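Local coordinates for Glyoxalase/bleomycin resistance protein/dioxygenase (Catenulispora acidiphila, PDB 4G6X) that is of unestablished function, belonging to the vicinal oxygen chelate (glyoxalase/bleomycin resistance) superfamily and possibly acting as a dioxygenase, at residues A[37-41]-A[61-65]; A[103-109]-A[146-151]. One frame throughout, in Å; residues are numbered along the deposited sequence.

Contact 1: residues A[37-41]-A[61-65]; sequences QAKAE and DRWLT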
ATOM      1  N   GLN A  37     -14.334   7.560   7.490  1.00 25.61           N
ATOM      2  CA  GLN A  37     -13.798   8.263   6.282  1.00 25.10           C
ATOM      3  C   GLN A  37     -13.866   9.768   6.334  1.00 28.64           C
ATOM      4  O   GLN A  37     -13.026  10.378   5.676  1.00 29.80           O
ATOM      5  CB  GLN A  37     -14.435   7.790   4.992  1.00 27.12           C
ATOM      6  CG  GLN A  37     -14.166   6.335   4.731  1.00 27.66           C
ATOM      7  CD  GLN A  37     -14.801   5.849   3.395  1.00 29.14           C
ATOM      8  OE1 GLN A  37     -16.035   5.761   3.276  1.00 30.63           O
ATOM      9  NE2 GLN A  37     -13.962   5.573   2.382  1.00 28.38           N
ATOM     10  N   ALA A  38     -14.883  10.352   6.959  1.00 28.54           N
ATOM     11  CA  ALA A  38     -14.938  11.806   7.091  1.00 28.99           C
ATOM     12  C   ALA A  38     -13.802  12.332   7.944  1.00 29.00           C
ATOM     13  O   ALA A  38     -13.157  13.344   7.630  1.00 27.87           O
ATOM     14  CB  ALA A  38     -16.297  12.248   7.603  1.00 29.47           C
ATOM     15  N   LYS A  39     -13.547  11.684   9.086  1.00 29.66           N
ATOM     16  CA  LYS A  39     -12.377  12.042   9.877  1.00 29.20           C
ATOM     17  C   LYS A  39     -11.073  11.912   9.069  1.00 30.26           C
ATOM     18  O   LYS A  39     -10.178  12.799   9.103  1.00 28.16           O
ATOM     19  CB  LYS A  39     -12.283  11.190  11.161  1.00 25.41           C
ATOM     20  CG  LYS A  39     -11.060  11.464  12.015  1.00 25.04           C
ATOM     21  CD  LYS A  39     -11.091  10.825  13.418  1.00 26.80           C
ATOM     22  CE  LYS A  39     -11.412   9.322  13.292  1.00 25.77           C
ATOM     23  NZ  LYS A  39     -11.323   8.631  14.614  1.00 26.42           N
ATOM     24  N   ALA A  40     -10.964  10.814   8.320  1.00 27.04           N
ATOM     25  CA  ALA A  40      -9.756  10.565   7.550  1.00 30.52           C
ATOM     26  C   ALA A  40      -9.563  11.639   6.467  1.00 27.20           C
ATOM     27  O   ALA A  40      -8.420  12.107   6.280  1.00 26.37           O
ATOM     28  CB  ALA A  40      -9.829   9.189   6.905  1.00 30.47           C
ATOM     29  N   GLU A  41     -10.643  11.983   5.778  1.00 29.32           N
ATOM     30  CA  GLU A  41     -10.536  13.042   4.757  1.00 27.36           C
ATOM     31  C   GLU A  41      -9.975  14.323   5.380  1.00 29.97           C
ATOM     32  O   GLU A  41      -9.038  14.943   4.842  1.00 32.36           O
ATOM     33  CB  GLU A  41     -11.872  13.344   4.111  1.00 29.79           C
ATOM     34  CG  GLU A  41     -11.673  14.379   3.007  1.00 34.40           C
ATOM     35  CD  GLU A  41     -12.929  14.749   2.258  1.00 45.46           C
ATOM     36  OE1 GLU A  41     -13.993  14.179   2.519  1.00 43.14           O
ATOM     37  OE2 GLU A  41     -12.834  15.660   1.408  1.00 48.58           O
ATOM     38  N   ASP A  61     -20.628   3.643   1.782  1.00 44.20           N
ATOM     39  CA  ASP A  61     -19.299   4.247   1.959  1.00 43.79           C
ATOM     40  C   ASP A  61     -18.886   4.907   0.637  1.00 40.04           C
ATOM     41  O   ASP A  61     -19.680   5.024  -0.318  1.00 44.94           O
ATOM     42  CB  ASP A  61     -18.249   3.220   2.400  1.00 38.85           C
ATOM     43  CG  ASP A  61     -18.694   2.428   3.656  1.00 44.49           C
ATOM     44  OD1 ASP A  61     -18.859   3.041   4.720  1.00 44.40           O
ATOM     45  OD2 ASP A  61     -18.838   1.217   3.543  1.00 41.73           O
ATOM     46  N   ARG A  62     -17.665   5.405   0.665  1.00 42.43           N
ATOM     47  CA  ARG A  62     -17.095   6.061  -0.460  1.00 35.05           C
ATOM     48  C   ARG A  62     -15.867   5.385  -0.930  1.00 32.39           C
ATOM     49  O   ARG A  62     -15.047   4.912  -0.136  1.00 31.59           O
ATOM     50  CB  ARG A  62     -16.645   7.472  -0.037  1.00 35.60           C
ATOM     51  CG  ARG A  62     -17.764   8.310   0.468  1.00 39.29           C
ATOM     52  CD  ARG A  62     -17.305   9.137   1.632  1.00 40.03           C
ATOM     53  NE  ARG A  62     -16.576  10.292   1.169  1.00 35.07           N
ATOM     54  CZ  ARG A  62     -16.086  11.221   1.982  1.00 37.19           C
ATOM     55  NH1 ARG A  62     -15.485  12.293   1.475  1.00 38.73           N
ATOM     56  NH2 ARG A  62     -16.156  11.074   3.304  1.00 36.61           N
ATOM     57  N   TRP A  63     -15.643   5.480  -2.260  1.00 28.77           N
ATOM     58  CA  TRP A  63     -14.326   5.303  -2.802  1.00 28.97           C
ATOM     59  C   TRP A  63     -13.678   6.644  -2.715  1.00 31.09           C
ATOM     60  O   TRP A  63     -14.064   7.545  -3.409  1.00 33.37           O
ATOM     61  CB  TRP A  63     -14.414   4.884  -4.289  1.00 29.93           C
ATOM     62  CG  TRP A  63     -13.074   4.758  -4.965  1.00 30.20           C
ATOM     63  CD1 TRP A  63     -12.389   5.716  -5.718  1.00 31.76           C
ATOM     64  CD2 TRP A  63     -12.215   3.591  -4.978  1.00 31.10           C
ATOM     65  NE1 TRP A  63     -11.202   5.213  -6.162  1.00 32.00           N
ATOM     66  CE2 TRP A  63     -11.042   3.947  -5.762  1.00 31.55           C
ATOM     67  CE3 TRP A  63     -12.335   2.296  -4.486  1.00 35.09           C
ATOM     68  CZ2 TRP A  63     -10.007   3.044  -5.980  1.00 33.83           C
ATOM     69  CZ3 TRP A  63     -11.283   1.392  -4.709  1.00 38.80           C
ATOM     70  CH2 TRP A  63     -10.163   1.753  -5.450  1.00 35.35           C
ATOM     71  N   LEU A  64     -12.708   6.761  -1.821  1.00 27.64           N
ATOM     72  CA  LEU A  64     -12.049   8.030  -1.516  1.00 28.10           C
ATOM     73  C   LEU A  64     -10.551   7.867  -1.631  1.00 27.60           C
ATOM     74  O   LEU A  64      -9.916   7.129  -0.816  1.00 29.01           O
ATOM     75  CB  LEU A  64     -12.435   8.359  -0.077  1.00 24.74           C
ATOM     76  CG  LEU A  64     -11.800   9.630   0.471  1.00 29.41           C
ATOM     77  CD1 LEU A  64     -12.194  10.853  -0.361  1.00 31.74           C
ATOM     78  CD2 LEU A  64     -12.157   9.772   1.974  1.00 31.72           C
ATOM     79  N   THR A  65      -9.940   8.560  -2.599  1.00 27.24           N
ATOM     80  CA  THR A  65      -8.520   8.506  -2.720  1.00 25.64           C
ATOM     81  C   THR A  65      -7.964   9.914  -2.609  1.00 26.79           C
ATOM     82  O   THR A  65      -8.629  10.875  -2.968  1.00 30.08           O
ATOM     83  CB  THR A  65      -8.057   7.892  -4.040  1.00 27.82           C
ATOM     84  OG1 THR A  65      -8.586   8.694  -5.103  1.00 28.47           O
ATOM     85  CG2 THR A  65      -8.581   6.501  -4.168  1.00 29.17           C
TER
HETATM   86  O   HOH W   1     -17.864   5.776   4.994  1.00 48.51           O
HETATM   87  O   HOH W   2     -16.075  13.830   4.393  1.00 46.55           O
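Gln37, in the first turn of its helix, reaches across to the strand and pairs its side-chain amide with the backbone of Arg62. OE1 of Gln37 accepts from Arg62 N at 3.1 Å, in the carbonyl plane and on a lone pair. NE2 of Gln37 donates to Arg62 O at 2.8 Å along an almost straight path (175° at the hydrogen), and that oxygen lies in the amide plane. Both polar groups of one strand residue are thus met by one amide, limiting how it can turn. The extended chain beyond CG (chi2 -179°) supplies the reach. Water 1 may also bridge Gln37 OE1 and Asp61 OD1, but its Gln37 leg is suspiciously short.

The charged component is a salt bridge between Glu41 OE1 and Arg62 NH1, 2.6 Å apart. The carboxylate oxygen lies near the guanidinium plane, whereas the nitrogen approaches from above the carboxylate plane; the two planes are 60° apart. Water 2 adds a route, accepting from Arg62 NH2 and donating to Glu41 OE1.

Leu64 makes the apolar contact across, its CD2 4.2 Å from Glu41 CB. From within the same strand, that methyl also covers one face of the Arg62 guanidinium, 4.1 Å above its plane.

The short axes run nearly parallel, 10.4 Å apart. Helix 37-46, following strand 29-34, packs on strand 61-67 of a four-stranded sheet, consistent with the beta-alpha-beta-beta-beta module of the vicinal oxygen chelate fold. Gln37 NE2 also donates to Leu79 O, tying the helix directly to strand 76-81, while strand 51-58 is joined through the Arg62-Asp55 salt bridge.

Contact 2: residues A[103-109]-A[146-151]; sequences SFAVDDI and IQLMQI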
ATOM      1  N   SER A 103       3.960   4.186   5.088  0.50 28.41           N
ATOM      2  CA  SER A 103       5.101   5.103   5.188  0.50 29.95           C
ATOM      3  C   SER A 103       5.158   6.052   3.980  0.50 29.18           C
ATOM      4  O   SER A 103       5.057   5.600   2.832  0.50 28.09           O
ATOM      5  CB  SER A 103       6.435   4.326   5.280  0.50 33.01           C
ATOM      6  OG  SER A 103       6.412   3.233   6.199  0.50 33.47           O
ATOM      7  N   PHE A 104       5.387   7.342   4.256  1.00 30.69           N
ATOM      8  CA  PHE A 104       5.467   8.436   3.222  1.00 31.41           C
ATOM      9  C   PHE A 104       6.806   9.077   3.284  1.00 33.40           C
ATOM     10  O   PHE A 104       7.418   9.146   4.331  1.00 34.68           O
ATOM     11  CB  PHE A 104       4.377   9.510   3.430  1.00 33.12           C
ATOM     12  CG  PHE A 104       3.000   8.927   3.454  1.00 33.36           C
ATOM     13  CD1 PHE A 104       2.492   8.299   2.329  1.00 29.30           C
ATOM     14  CD2 PHE A 104       2.267   8.867   4.617  1.00 34.45           C
ATOM     15  CE1 PHE A 104       1.248   7.675   2.351  1.00 34.25           C
ATOM     16  CE2 PHE A 104       1.027   8.239   4.654  1.00 35.63           C
ATOM     17  CZ  PHE A 104       0.518   7.613   3.542  1.00 31.78           C
ATOM     18  N   ALA A 105       7.287   9.524   2.131  1.00 33.24           N
ATOM     19  CA  ALA A 105       8.621  10.123   2.027  1.00 34.53           C
ATOM     20  C   ALA A 105       8.572  11.643   2.105  1.00 34.92           C
ATOM     21  O   ALA A 105       7.639  12.274   1.595  1.00 36.07           O
ATOM     22  CB  ALA A 105       9.256   9.702   0.696  1.00 38.13           C
ATOM     23  N   VAL A 106       9.551  12.242   2.764  1.00 38.64           N
ATOM     24  CA  VAL A 106       9.640  13.710   2.777  1.00 42.83           C
ATOM     25  C   VAL A 106      11.102  14.099   2.570  1.00 43.48           C
ATOM     26  O   VAL A 106      12.010  13.328   2.900  1.00 41.34           O
ATOM     27  CB  VAL A 106       9.087  14.331   4.096  1.00 46.79           C
ATOM     28  CG1 VAL A 106       7.586  14.020   4.256  1.00 45.52           C
ATOM     29  CG2 VAL A 106       9.872  13.815   5.300  1.00 44.34           C
ATOM     30  N   ASP A 107      11.309  15.307   2.052  1.00 43.90           N
ATOM     31  CA  ASP A 107      12.656  15.844   1.852  1.00 53.89           C
ATOM     32  C   ASP A 107      13.328  16.312   3.154  1.00 52.23           C
ATOM     33  O   ASP A 107      14.545  16.142   3.278  1.00 48.32           O
ATOM     34  CB  ASP A 107      12.612  17.020   0.869  1.00 59.79           C
ATOM     35  CG  ASP A 107      12.170  16.602  -0.534  1.00 74.11           C
ATOM     36  OD1 ASP A 107      12.637  15.533  -1.022  1.00 72.10           O
ATOM     37  OD2 ASP A 107      11.350  17.349  -1.136  1.00 81.36           O
ATOM     38  N   ASP A 108      12.548  16.877   4.094  1.00 47.30           N
ATOM     39  CA  ASP A 108      13.067  17.442   5.348  1.00 51.99           C
ATOM     40  C   ASP A 108      12.140  17.065   6.491  1.00 45.71           C
ATOM     41  O   ASP A 108      11.160  17.745   6.752  1.00 47.25           O
ATOM     42  CB  ASP A 108      13.157  18.973   5.224  1.00 51.59           C
ATOM     43  CG  ASP A 108      13.817  19.642   6.434  1.00 59.05           C
ATOM     44  OD1 ASP A 108      13.967  18.999   7.519  1.00 53.82           O
ATOM     45  OD2 ASP A 108      14.199  20.838   6.271  1.00 60.66           O
ATOM     46  N   ILE A 109      12.477  15.983   7.177  1.00 46.92           N
ATOM     47  CA  ILE A 109      11.627  15.423   8.229  1.00 43.54           C
ATOM     48  C   ILE A 109      11.567  16.325   9.465  1.00 46.08           C
ATOM     49  O   ILE A 109      10.554  16.415  10.136  1.00 42.41           O
ATOM     50  CB  ILE A 109      12.089  13.985   8.576  1.00 43.75           C
ATOM     51  CG1 ILE A 109      11.003  13.201   9.320  1.00 38.69           C
ATOM     52  CG2 ILE A 109      13.361  13.987   9.406  1.00 47.21           C
ATOM     53  CD1 ILE A 109      11.307  11.721   9.321  1.00 41.32           C
ATOM     54  N   ILE A 146       1.628   6.081  11.253  1.00 28.11           N
ATOM     55  CA  ILE A 146       2.046   6.427   9.912  1.00 28.53           C
ATOM     56  C   ILE A 146       3.483   6.839  10.048  1.00 30.67           C
ATOM     57  O   ILE A 146       3.807   7.639  10.940  1.00 29.11           O
ATOM     58  CB  ILE A 146       1.264   7.619   9.367  1.00 30.49           C
ATOM     59  CG1 ILE A 146      -0.225   7.264   9.217  1.00 33.62           C
ATOM     60  CG2 ILE A 146       1.820   8.098   8.021  1.00 29.54           C
ATOM     61  CD1 ILE A 146      -0.529   6.090   8.293  1.00 33.14           C
ATOM     62  N   GLN A 147       4.333   6.255   9.229  1.00 28.77           N
ATOM     63  CA  GLN A 147       5.746   6.617   9.239  1.00 32.20           C
ATOM     64  C   GLN A 147       6.080   7.664   8.168  1.00 32.53           C
ATOM     65  O   GLN A 147       5.684   7.533   7.001  1.00 32.39           O
ATOM     66  CB  GLN A 147       6.593   5.348   9.061  1.00 33.71           C
ATOM     67  CG  GLN A 147       8.089   5.498   9.226  1.00 34.42           C
ATOM     68  CD  GLN A 147       8.818   4.208   8.931  1.00 38.99           C
ATOM     69  OE1 GLN A 147       8.707   3.636   7.849  1.00 46.77           O
ATOM     70  NE2 GLN A 147       9.564   3.768   9.869  1.00 46.47           N
ATOM     71  N   LEU A 148       6.852   8.664   8.601  1.00 32.05           N
ATOM     72  CA  LEU A 148       7.588   9.566   7.723  1.00 32.99           C
ATOM     73  C   LEU A 148       9.039   9.134   7.602  1.00 34.60           C
ATOM     74  O   LEU A 148       9.703   8.797   8.577  1.00 33.40           O
ATOM     75  CB  LEU A 148       7.573  10.953   8.292  1.00 36.35           C
ATOM     76  CG  LEU A 148       6.362  11.870   8.110  1.00 40.34           C
ATOM     77  CD1 LEU A 148       5.108  11.262   7.587  1.00 40.37           C
ATOM     78  CD2 LEU A 148       6.174  12.904   9.231  1.00 43.85           C
HETATM   79  N   MSE A 149       9.536   9.148   6.382  1.00 33.70           N
HETATM   80  CA  MSE A 149      10.878   8.666   6.074  1.00 37.73           C
HETATM   81  C   MSE A 149      11.631   9.718   5.308  1.00 42.37           C
HETATM   82  O   MSE A 149      11.193  10.163   4.223  1.00 40.01           O
HETATM   83  CB  MSE A 149      10.875   7.452   5.148  1.00 40.97           C
HETATM   84  CG  MSE A 149      10.198   6.193   5.741  1.00 44.02           C
HETATM   85 SE   MSE A 149      10.276   4.534   4.606  1.00 66.03          SE
HETATM   86  CE  MSE A 149      12.143   4.917   4.184  1.00 43.51           C
ATOM     87  N   GLN A 150      12.828  10.043   5.780  1.00 43.55           N
ATOM     88  CA  GLN A 150      13.547  11.121   5.086  1.00 47.41           C
ATOM     89  C   GLN A 150      14.346  10.610   3.927  1.00 57.68           C
ATOM     90  O   GLN A 150      15.315   9.843   4.075  1.00 53.54           O
ATOM     91  CB  GLN A 150      14.373  12.010   5.985  1.00 48.46           C
ATOM     92  CG  GLN A 150      14.993  13.140   5.155  1.00 52.22           C
ATOM     93  CD  GLN A 150      15.687  14.157   6.011  1.00 50.92           C
ATOM     94  OE1 GLN A 150      15.094  15.127   6.469  1.00 49.73           O
ATOM     95  NE2 GLN A 150      16.973  13.957   6.197  1.00 58.88           N
ATOM     96  N   ILE A 151      13.867  11.099   2.777  1.00 71.87           N
ATOM     97  CA  ILE A 151      14.312  10.786   1.437  1.00 70.92           C
ATOM     98  C   ILE A 151      14.181  12.104   0.661  1.00 64.94           C
ATOM     99  O   ILE A 151      15.139  12.545  -0.010  1.00 71.87           O
ATOM    100  CB  ILE A 151      13.420   9.663   0.806  1.00 80.96           C
ATOM    101  CG1 ILE A 151      13.642   8.311   1.523  1.00 80.67           C
ATOM    102  CG2 ILE A 151      13.668   9.507  -0.695  1.00 83.94           C
ATOM    103  CD1 ILE A 151      12.736   7.189   1.059  1.00 72.77           C
TER
HETATM  104  O   HOH W   3      15.650  16.640   8.572  1.00 54.96           O
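Gln150 OE1 receives two donors: Ile109 N at 2.8 Å, with a fairly straight 165° angle at the hydrogen, and water 3 at 2.6 Å. The side chain reaches the turn where strand 102-106 gives way to helix 109-118 because chi1 (-176°) sets CG opposite the backbone N and the chain stays extended. Asp108, at the N-cap, caps Ala111 N through OD1, which also accepts from water 3.

Strands 102-106 and 145-150, probably first and last of the second beta-alpha-beta-beta-beta unit, pair in parallel, Ser103 to Val106 opposite Gln147 to Gln150. Phe104 N to Gln147 O (2.8 Å) and Met149 N to Phe104 O (2.9 Å) begin the ladder; Val106 continues it with Met149 O and Ile151 N. In one of its two modelled conformers, Ser103 OG donates to Gln147 OE1 at 2.9 Å, tilted 30° from the carbonyl plane.

Within the sheet, Ile146 CG2 meets the Phe104 ring at its edge, 3.5 Å from CE2; from the helix start, Ile109 CD1 packs on Leu148 CB at 3.9 Å.

Chemically, the Gln150 side chain thus links the strand end to the first helical turn, whereas Asp107 forms a salt bridge with Arg26 of the second subunit.

Overall arrangement
Contact 1 closes before contact 2 opens along the chain, and the two lie on opposite sides of its centre: their centres are about 23 Å apart and their nearest atoms about 10 Å, without touching. They share no helix or strand. Contact 1 sets helix 37-46 on the inner strand 61-67 of the first mixed sheet, whereas contact 2 pairs strand 102-106, outermost within the chain in the second sheet, with 145-150 and includes the start of helix 109-118. Both sheets have strand order 1-4-3-2, consistent with the paired modules of the vicinal oxygen chelate fold. One contact is therefore helix-on-sheet packing and the other intrasheet pairing, and the second subunit reaches only contact 2.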